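Local coordinates for protein imidazoleglycerol-phosphate dehydratase (Staphylococcus aureus subsp. aureus, PDB 2AE8) that catalyses the manganese-dependent dehydration of D-erythro-1-(imidazol-4-yl)glycerol 3-phosphate to 3-(imidazol-4-yl)-2-oxopropyl phosphate, the sixth step of histidine biosynthesis, at residues 140-148 and 169-180; 161-169 and 190-198. All blocks are in the same frame, centred on the assembly; numbering follows the deposited sequence.

Interaction 1. Residues 140-148 and 169-180; sequences PYLSFNASL and VINARLTTHIDL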
loop_
_atom_site.group_PDB
_atom_site.type_symbol
_atom_site.label_atom_id
_atom_site.label_comp_id
_atom_site.label_asym_id
_atom_site.label_seq_id
_atom_site.Cartn_x
_atom_site.Cartn_y
_atom_site.Cartn_z
ATOM N N PRO B 140 -42.856 11.833 5.594
ATOM C CA PRO B 140 -42.059 11.695 6.814
ATOM C C PRO B 140 -40.675 11.103 6.501
ATOM O O PRO B 140 -40.579 9.988 5.960
ATOM C CB PRO B 140 -42.878 10.727 7.667
ATOM C CG PRO B 140 -44.249 10.651 6.989
ATOM C CD PRO B 140 -43.935 10.832 5.536
ATOM N N TYR B 141 -39.626 11.872 6.796
ATOM C CA TYR B 141 -38.251 11.482 6.426
ATOM C C TYR B 141 -37.232 12.292 7.220
ATOM O O TYR B 141 -37.284 13.523 7.220
ATOM C CB TYR B 141 -37.973 11.705 4.922
ATOM C CG TYR B 141 -36.718 10.987 4.463
ATOM C CD1 TYR B 141 -35.444 11.545 4.656
ATOM C CD2 TYR B 141 -36.802 9.725 3.875
ATOM C CE1 TYR B 141 -34.289 10.852 4.274
ATOM C CE2 TYR B 141 -35.664 9.032 3.476
ATOM C CZ TYR B 141 -34.419 9.603 3.680
ATOM O OH TYR B 141 -33.321 8.900 3.282
ATOM N N LEU B 142 -36.290 11.589 7.850
ATOM C CA LEU B 142 -35.172 12.217 8.572
ATOM C C LEU B 142 -33.829 11.713 8.058
ATOM O O LEU B 142 -33.579 10.501 8.051
ATOM C CB LEU B 142 -35.242 11.892 10.064
ATOM C CG LEU B 142 -34.071 12.365 10.930
ATOM C CD1 LEU B 142 -33.914 13.912 10.981
ATOM C CD2 LEU B 142 -34.148 11.779 12.324
ATOM N N SER B 143 -32.965 12.655 7.695
ATOM C CA SER B 143 -31.563 12.363 7.420
ATOM C C SER B 143 -30.732 12.979 8.549
ATOM O O SER B 143 -30.585 14.193 8.633
ATOM C CB SER B 143 -31.188 12.929 6.052
ATOM O OG SER B 143 -29.841 12.668 5.755
ATOM N N PHE B 144 -30.246 12.127 9.455
ATOM C CA PHE B 144 -29.536 12.584 10.646
ATOM C C PHE B 144 -28.051 12.300 10.464
ATOM O O PHE B 144 -27.642 11.142 10.415
ATOM C CB PHE B 144 -30.065 11.830 11.878
ATOM C CG PHE B 144 -29.532 12.356 13.186
ATOM C CD1 PHE B 144 -30.207 13.364 13.868
ATOM C CD2 PHE B 144 -28.337 11.853 13.725
ATOM C CE1 PHE B 144 -29.718 13.855 15.071
ATOM C CE2 PHE B 144 -27.844 12.336 14.926
ATOM C CZ PHE B 144 -28.543 13.337 15.604
ATOM N N ASN B 145 -27.249 13.346 10.354
ATOM C CA ASN B 145 -25.841 13.189 9.980
ATOM C C ASN B 145 -25.007 13.971 10.970
ATOM O O ASN B 145 -24.619 15.111 10.695
ATOM C CB ASN B 145 -25.629 13.767 8.585
ATOM C CG ASN B 145 -26.583 13.187 7.566
ATOM O OD1 ASN B 145 -26.388 12.074 7.093
ATOM N ND2 ASN B 145 -27.642 13.937 7.240
ATOM N N ALA B 146 -24.809 13.390 12.150
ATOM C CA ALA B 146 -24.102 14.043 13.238
ATOM C C ALA B 146 -23.495 12.976 14.145
ATOM O O ALA B 146 -24.223 12.236 14.814
ATOM C CB ALA B 146 -25.068 14.930 14.037
ATOM N N SER B 147 -22.172 12.881 14.154
ATOM C CA SER B 147 -21.467 11.981 15.058
ATOM C C SER B 147 -21.114 12.800 16.273
ATOM O O SER B 147 -20.222 13.654 16.221
ATOM C CB SER B 147 -20.188 11.451 14.407
ATOM O OG SER B 147 -20.504 10.781 13.194
ATOM N N LEU B 148 -21.816 12.550 17.369
ATOM C CA LEU B 148 -21.617 13.334 18.582
ATOM C C LEU B 148 -20.365 12.867 19.304
ATOM O O LEU B 148 -20.060 11.677 19.278
ATOM C CB LEU B 148 -22.850 13.225 19.465
ATOM C CG LEU B 148 -24.156 13.630 18.772
ATOM C CD1 LEU B 148 -25.348 13.326 19.669
ATOM C CD2 LEU B 148 -24.163 15.139 18.353
ATOM N N VAL B 169 -39.941 14.165 13.873
ATOM C CA VAL B 169 -39.977 14.413 12.438
ATOM C C VAL B 169 -40.917 13.454 11.730
ATOM O O VAL B 169 -41.694 13.847 10.849
ATOM C CB VAL B 169 -38.527 14.294 11.837
ATOM C CG1 VAL B 169 -38.558 14.029 10.317
ATOM C CG2 VAL B 169 -37.727 15.544 12.180
ATOM N N ILE B 170 -40.859 12.190 12.110
ATOM C CA ILE B 170 -41.642 11.173 11.420
ATOM C C ILE B 170 -43.136 11.345 11.749
ATOM O O ILE B 170 -43.989 11.260 10.862
ATOM C CB ILE B 170 -41.140 9.742 11.750
ATOM C CG1 ILE B 170 -39.676 9.531 11.228
ATOM C CG2 ILE B 170 -42.084 8.689 11.216
ATOM C CD1 ILE B 170 -39.497 9.700 9.702
ATOM N N ASN B 171 -43.439 11.604 13.015
ATOM C CA ASN B 171 -44.843 11.732 13.430
ATOM C C ASN B 171 -45.471 13.069 13.052
ATOM O O ASN B 171 -46.680 13.149 12.834
ATOM C CB ASN B 171 -44.991 11.400 14.913
ATOM C CG ASN B 171 -44.787 9.953 15.168
ATOM O OD1 ASN B 171 -45.651 9.134 14.857
ATOM N ND2 ASN B 171 -43.597 9.598 15.658
ATOM N N ALA B 172 -44.641 14.108 12.944
ATOM C CA ALA B 172 -45.056 15.371 12.359
ATOM C C ALA B 172 -45.146 15.374 10.830
ATOM O O ALA B 172 -45.630 16.356 10.233
ATOM C CB ALA B 172 -44.156 16.508 12.855
ATOM N N ARG B 173 -44.688 14.289 10.197
ATOM C CA ARG B 173 -44.638 14.164 8.725
ATOM C C ARG B 173 -43.833 15.291 8.073
ATOM O O ARG B 173 -44.263 15.879 7.057
ATOM C CB ARG B 173 -46.050 14.067 8.103
ATOM C CG ARG B 173 -46.952 13.017 8.768
ATOM C CD ARG B 173 -48.240 12.800 7.978
ATOM N NE ARG B 173 -47.959 12.324 6.630
ATOM C CZ ARG B 173 -47.770 11.048 6.319
ATOM N NH1 ARG B 173 -47.856 10.123 7.264
ATOM N NH2 ARG B 173 -47.486 10.699 5.066
ATOM N N LEU B 174 -42.678 15.603 8.669
ATOM C CA LEU B 174 -41.718 16.547 8.078
ATOM C C LEU B 174 -40.643 15.786 7.314
ATOM O O LEU B 174 -40.352 14.634 7.631
ATOM C CB LEU B 174 -41.005 17.384 9.165
ATOM C CG LEU B 174 -41.869 18.018 10.258
ATOM C CD1 LEU B 174 -40.985 18.575 11.380
ATOM C CD2 LEU B 174 -42.772 19.114 9.675
ATOM N N THR B 175 -40.073 16.424 6.299
ATOM C CA THR B 175 -38.800 15.960 5.739
ATOM C C THR B 175 -37.743 16.854 6.389
ATOM O O THR B 175 -37.837 18.093 6.310
ATOM C CB THR B 175 -38.752 16.096 4.204
ATOM O OG1 THR B 175 -39.808 15.319 3.624
ATOM C CG2 THR B 175 -37.416 15.582 3.658
ATOM N N THR B 176 -36.763 16.249 7.053
ATOM C CA THR B 176 -35.755 17.033 7.794
ATOM C C THR B 176 -34.347 16.475 7.567
ATOM O O THR B 176 -34.152 15.269 7.653
ATOM C CB THR B 176 -36.089 17.067 9.308
ATOM O OG1 THR B 176 -37.350 17.731 9.494
ATOM C CG2 THR B 176 -35.011 17.808 10.116
ATOM N N HIS B 177 -33.394 17.357 7.252
ATOM C CA HIS B 177 -31.976 16.988 7.194
ATOM C C HIS B 177 -31.234 17.724 8.300
ATOM O O HIS B 177 -31.231 18.957 8.340
ATOM C CB HIS B 177 -31.372 17.326 5.821
ATOM C CG HIS B 177 -31.775 16.366 4.730
ATOM N ND1 HIS B 177 -30.858 15.651 3.992
ATOM C CD2 HIS B 177 -32.995 15.990 4.272
ATOM C CE1 HIS B 177 -31.490 14.871 3.131
ATOM N NE2 HIS B 177 -32.789 15.069 3.273
ATOM N N ILE B 178 -30.603 16.955 9.187
ATOM C CA ILE B 178 -29.771 17.505 10.250
ATOM C C ILE B 178 -28.305 17.169 9.951
ATOM O O ILE B 178 -27.958 15.998 9.750
ATOM C CB ILE B 178 -30.184 16.932 11.629
ATOM C CG1 ILE B 178 -31.603 17.425 12.005
ATOM C CG2 ILE B 178 -29.136 17.279 12.692
ATOM C CD1 ILE B 178 -32.159 16.845 13.283
ATOM N N ASP B 179 -27.462 18.198 9.928
ATOM C CA ASP B 179 -26.044 18.035 9.591
ATOM C C ASP B 179 -25.178 18.774 10.610
ATOM O O ASP B 179 -25.329 19.985 10.797
ATOM C CB ASP B 179 -25.745 18.612 8.195
ATOM C CG ASP B 179 -26.130 17.664 7.059
ATOM O OD1 ASP B 179 -25.427 16.643 6.891
ATOM O OD2 ASP B 179 -27.105 17.944 6.300
ATOM N N LEU B 180 -24.272 18.047 11.253
ATOM C CA LEU B 180 -23.262 18.661 12.080
ATOM C C LEU B 180 -22.100 18.939 11.158
ATOM O O LEU B 180 -21.392 18.010 10.765
ATOM C CB LEU B 180 -22.801 17.681 13.157
ATOM C CG LEU B 180 -22.757 18.071 14.632
ATOM C CD1 LEU B 180 -21.753 17.159 15.372
ATOM C CD2 LEU B 180 -22.493 19.543 14.889
HETATM O O HOH W 1 -23.015 16.005 7.808
#
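Strands 141-145 and 175-180 pair in parallel, their axes 4.7 Å apart and 3° from parallel, with Y141 beside T175 and N145 beside D179. Six backbone hydrogen bonds join the two segments, from Y141 N to L174 O at one end to L180 N to N145 O at the other. Y141, S143 and N145 share one face with T175, H177 and D179. There S143 CB lies over the face of the H177 imidazole, 3.5 Å from the ring centroid, in a CH-pi contact. The H177 ring is also held by hydrogen bonds to D126 and R182 of a second subunit. N145 ND2 donates to S143 OG (2.9 Å), which lies close to the amide plane. N145 ND2 also makes a longer bond to I178 O (3.3 Å), from above the carbonyl plane. N145 N reaches that same oxygen from the opposite face of the plane. The amide of N145 runs alongside the D179 carboxylate, the two planes 10° apart. D179 OD2 forms a salt bridge to R131 of its own chain, and OD1 one to R182 of the second subunit. On the other face, I178 CD1 lies near L142 CD1 (4.1 Å) and F144 CD1 (4.0 Å). Before strand 141-145, P140 CG sits over the centre of the R173 guanidinium. A bend at chi3 (61°) brings this group back beside the proline ring. R173 NH2 is hydrogen-bonded to N171 OD1 of a third subunit. R173, with positive phi, forms a Schellman motif after the last turn of the helix. The strand-helix-strand path is a beta-alpha-beta crossover within one half of the duplicated sandwich.

Interaction 2. Residues 161-169 and 190-198; sequences VEEFFRAVV and IEAIFKAFS. With MG (magnesium ion), chain L.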
loop_
_atom_site.group_PDB
_atom_site.type_symbol
_atom_site.label_atom_id
_atom_site.label_comp_id
_atom_site.label_asym_id
_atom_site.label_seq_id
_atom_site.Cartn_x
_atom_site.Cartn_y
_atom_site.Cartn_z
ATOM N N VAL B 161 -30.574 11.686 21.342
ATOM C CA VAL B 161 -30.823 12.868 20.518
ATOM C C VAL B 161 -31.431 12.470 19.154
ATOM O O VAL B 161 -32.473 13.016 18.718
ATOM C CB VAL B 161 -29.526 13.682 20.315
ATOM C CG1 VAL B 161 -29.737 14.801 19.326
ATOM C CG2 VAL B 161 -29.024 14.229 21.633
ATOM N N GLU B 162 -30.806 11.506 18.484
ATOM C CA GLU B 162 -31.356 11.042 17.199
ATOM C C GLU B 162 -32.728 10.368 17.395
ATOM O O GLU B 162 -33.634 10.540 16.580
ATOM C CB GLU B 162 -30.393 10.070 16.520
ATOM C CG GLU B 162 -30.825 9.635 15.124
ATOM C CD GLU B 162 -29.789 8.719 14.468
ATOM O OE1 GLU B 162 -28.793 8.372 15.144
ATOM O OE2 GLU B 162 -29.988 8.343 13.288
ATOM N N GLU B 163 -32.882 9.592 18.464
ATOM C CA GLU B 163 -34.193 8.983 18.750
ATOM C C GLU B 163 -35.310 10.024 18.915
ATOM O O GLU B 163 -36.432 9.798 18.467
ATOM C CB GLU B 163 -34.124 8.086 19.981
ATOM C CG GLU B 163 -33.064 6.989 19.834
ATOM C CD GLU B 163 -33.185 6.232 18.502
ATOM O OE1 GLU B 163 -32.254 6.325 17.651
ATOM O OE2 GLU B 163 -34.222 5.575 18.296
ATOM N N PHE B 164 -34.984 11.156 19.539
ATOM C CA PHE B 164 -35.960 12.232 19.760
ATOM C C PHE B 164 -36.363 12.856 18.433
ATOM O O PHE B 164 -37.554 12.998 18.140
ATOM C CB PHE B 164 -35.403 13.317 20.683
ATOM C CG PHE B 164 -36.344 14.482 20.860
ATOM C CD1 PHE B 164 -37.450 14.372 21.715
ATOM C CD2 PHE B 164 -36.153 15.661 20.156
ATOM C CE1 PHE B 164 -38.343 15.431 21.877
ATOM C CE2 PHE B 164 -37.047 16.734 20.301
ATOM C CZ PHE B 164 -38.150 16.613 21.163
ATOM N N PHE B 165 -35.368 13.208 17.617
ATOM C CA PHE B 165 -35.633 13.822 16.331
ATOM C C PHE B 165 -36.353 12.932 15.328
ATOM O O PHE B 165 -37.206 13.420 14.577
ATOM C CB PHE B 165 -34.375 14.497 15.756
ATOM C CG PHE B 165 -34.044 15.781 16.456
ATOM C CD1 PHE B 165 -34.886 16.883 16.335
ATOM C CD2 PHE B 165 -32.945 15.872 17.298
ATOM C CE1 PHE B 165 -34.611 18.071 17.017
ATOM C CE2 PHE B 165 -32.659 17.066 17.979
ATOM C CZ PHE B 165 -33.497 18.165 17.834
ATOM N N ARG B 166 -36.028 11.644 15.343
ATOM C CA ARG B 166 -36.741 10.640 14.561
ATOM C C ARG B 166 -38.222 10.575 14.947
ATOM O O ARG B 166 -39.086 10.540 14.077
ATOM C CB ARG B 166 -36.070 9.262 14.700
ATOM C CG ARG B 166 -36.757 8.136 13.922
ATOM C CD ARG B 166 -35.789 7.321 13.050
ATOM N NE ARG B 166 -34.868 6.484 13.819
ATOM C CZ ARG B 166 -33.538 6.542 13.741
ATOM N NH1 ARG B 166 -32.806 5.722 14.481
ATOM N NH2 ARG B 166 -32.937 7.399 12.921
ATOM N N ALA B 167 -38.501 10.571 16.247
ATOM C CA ALA B 167 -39.881 10.507 16.761
ATOM C C ALA B 167 -40.681 11.761 16.356
ATOM O O ALA B 167 -41.800 11.651 15.864
ATOM C CB ALA B 167 -39.890 10.323 18.288
ATOM N N VAL B 168 -40.082 12.936 16.523
ATOM C CA VAL B 168 -40.735 14.202 16.168
ATOM C C VAL B 168 -40.987 14.333 14.659
ATOM O O VAL B 168 -42.090 14.622 14.215
ATOM C CB VAL B 168 -39.916 15.415 16.648
ATOM C CG1 VAL B 168 -40.472 16.720 16.067
ATOM C CG2 VAL B 168 -39.852 15.467 18.183
ATOM N N VAL B 169 -39.941 14.165 13.873
ATOM C CA VAL B 169 -39.977 14.413 12.438
ATOM C C VAL B 169 -40.917 13.454 11.730
ATOM O O VAL B 169 -41.694 13.847 10.849
ATOM C CB VAL B 169 -38.527 14.294 11.837
ATOM C CG1 VAL B 169 -38.558 14.029 10.317
ATOM C CG2 VAL B 169 -37.727 15.544 12.180
ATOM N N ILE B 190 -25.230 19.115 20.487
ATOM C CA ILE B 190 -26.646 18.896 20.679
ATOM C C ILE B 190 -27.421 20.222 20.718
ATOM O O ILE B 190 -28.486 20.348 20.114
ATOM C CB ILE B 190 -26.878 18.096 21.969
ATOM C CG1 ILE B 190 -26.184 16.723 21.839
ATOM C CG2 ILE B 190 -28.376 17.919 22.211
ATOM C CD1 ILE B 190 -26.013 15.980 23.167
ATOM N N GLU B 191 -26.884 21.200 21.433
ATOM C CA GLU B 191 -27.539 22.501 21.535
ATOM C C GLU B 191 -27.674 23.194 20.184
ATOM O O GLU B 191 -28.751 23.691 19.852
ATOM C CB GLU B 191 -26.837 23.393 22.562
ATOM C CG GLU B 191 -27.471 24.756 22.713
ATOM C CD GLU B 191 -27.212 25.388 24.072
ATOM O OE1 GLU B 191 -26.544 24.770 24.931
ATOM O OE2 GLU B 191 -27.682 26.519 24.280
ATOM N N ALA B 192 -26.599 23.242 19.396
ATOM C CA ALA B 192 -26.680 23.801 18.038
ATOM C C ALA B 192 -27.758 23.105 17.200
ATOM O O ALA B 192 -28.516 23.759 16.473
ATOM C CB ALA B 192 -25.303 23.735 17.324
ATOM N N ILE B 193 -27.833 21.777 17.298
ATOM C CA ILE B 193 -28.849 21.007 16.559
ATOM C C ILE B 193 -30.291 21.365 17.012
ATOM O O ILE B 193 -31.171 21.594 16.181
ATOM C CB ILE B 193 -28.622 19.489 16.698
ATOM C CG1 ILE B 193 -27.339 19.050 15.946
ATOM C CG2 ILE B 193 -29.860 18.687 16.203
ATOM C CD1 ILE B 193 -26.904 17.637 16.311
ATOM N N PHE B 194 -30.525 21.401 18.322
ATOM C CA PHE B 194 -31.835 21.823 18.841
ATOM C C PHE B 194 -32.185 23.251 18.448
ATOM O O PHE B 194 -33.311 23.507 18.027
ATOM C CB PHE B 194 -31.929 21.655 20.359
ATOM C CG PHE B 194 -32.440 20.321 20.785
ATOM C CD1 PHE B 194 -33.815 20.098 20.905
ATOM C CD2 PHE B 194 -31.556 19.278 21.067
ATOM C CE1 PHE B 194 -34.310 18.856 21.304
ATOM C CE2 PHE B 194 -32.035 18.006 21.474
ATOM C CZ PHE B 194 -33.427 17.795 21.595
ATOM N N LYS B 195 -31.233 24.172 18.554
ATOM C CA LYS B 195 -31.468 25.552 18.143
ATOM C C LYS B 195 -31.810 25.664 16.653
ATOM O O LYS B 195 -32.782 26.320 16.272
ATOM C CB LYS B 195 -30.287 26.471 18.494
ATOM C CG LYS B 195 -30.100 26.766 20.018
ATOM C CD LYS B 195 -28.952 27.780 20.305
ATOM C CE LYS B 195 -29.143 29.130 19.563
ATOM N NZ LYS B 195 -28.183 30.190 20.052
ATOM N N ALA B 196 -31.012 25.021 15.807
ATOM C CA ALA B 196 -31.219 25.082 14.370
ATOM C C ALA B 196 -32.529 24.429 13.944
ATOM O O ALA B 196 -33.227 24.979 13.113
ATOM C CB ALA B 196 -30.036 24.448 13.624
ATOM N N PHE B 197 -32.848 23.252 14.471
ATOM C CA PHE B 197 -34.104 22.604 14.117
ATOM C C PHE B 197 -35.310 23.484 14.490
ATOM O O PHE B 197 -36.229 23.652 13.692
ATOM C CB PHE B 197 -34.256 21.253 14.816
ATOM C CG PHE B 197 -35.619 20.619 14.600
ATOM C CD1 PHE B 197 -35.903 19.943 13.420
ATOM C CD2 PHE B 197 -36.629 20.743 15.571
ATOM C CE1 PHE B 197 -37.155 19.368 13.202
ATOM C CE2 PHE B 197 -37.887 20.186 15.359
ATOM C CZ PHE B 197 -38.152 19.487 14.174
ATOM N N SER B 198 -35.297 24.016 15.715
ATOM C CA SER B 198 -36.395 24.842 16.238
ATOM C C SER B 198 -36.602 26.061 15.355
ATOM O O SER B 198 -37.727 26.387 15.001
ATOM C CB SER B 198 -36.070 25.338 17.636
ATOM O OG SER B 198 -35.780 24.264 18.486
HETATM MG MG MG L . -26.783 24.704 27.028
#
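F165 pushes the edge of its ring against the faces of two phenylalanines, F194 and F197. Its CZ stands over the centre of the F194 ring, 3.6 Å from F194 CE1. The planes of F165 and F194 meet at 51°. On the F197 side F165 CE1 comes 3.6 Å from F197 CD2, and the planes open to 65°. Both pairs are edge-to-face, with F165 giving the edge each time. Its first torsion (chi1 -74°) sets CG anti to the carbonyl carbon and points the ring at helix 190-198. F165 CE2 also touches I193 CG2 (3.7 Å). F164 adds a second ring beside F194, with F164 CE2 3.6 Å from F194 CE1 in an oblique pair. The four phenylalanines form one aromatic cluster. V161 CG2 closes one end of the contact against I190 CG1 (3.8 Å). At the other end V168 CG1 and V169 CG2 reach the far rim of the F197 ring. No hydrogen bond crosses between the segments. Their axes come no closer than 12.1 Å, and large side chains make the contact. The side of 190-198 turned away from 161-169 carries E191, whose OE1 binds a magnesium ion at 2.1 Å together with H187 of the same chain; H65 also belongs to the site. E163 on 161-169 belongs to the second manganese site. The two helices run nearly parallel. Strand 175-182 flanks the pair, with I178 touching F165 and I193, and T176 touching V169 and F197. L67 of helix 61-74 packs on F164, and strand 118-125 meets helix 186-205 at E191, A192, K195 and A196.

From the N terminus, the chain enters this region along strand 141-145. It then passes through helix 159-171, re-enters the sheet as strand 175-182, parallel to the first, and ends in helix 186-205. Interaction 1 closes the loop from 140-148 to 169-180. Interaction 2 closes the one from 161-169 to 190-198. Their segments alternate, so the loops cross. They share V169, near the C-terminal end of helix 159-171. Interaction 1 joins two strands of a mixed sheet, and interaction 2 joins the two helices lying on it. They meet directly: L142 packs on R166, and F144 on E162. The order is strand-helix-strand-helix, with both helices packed on the sheet of one half of the duplicated sandwich.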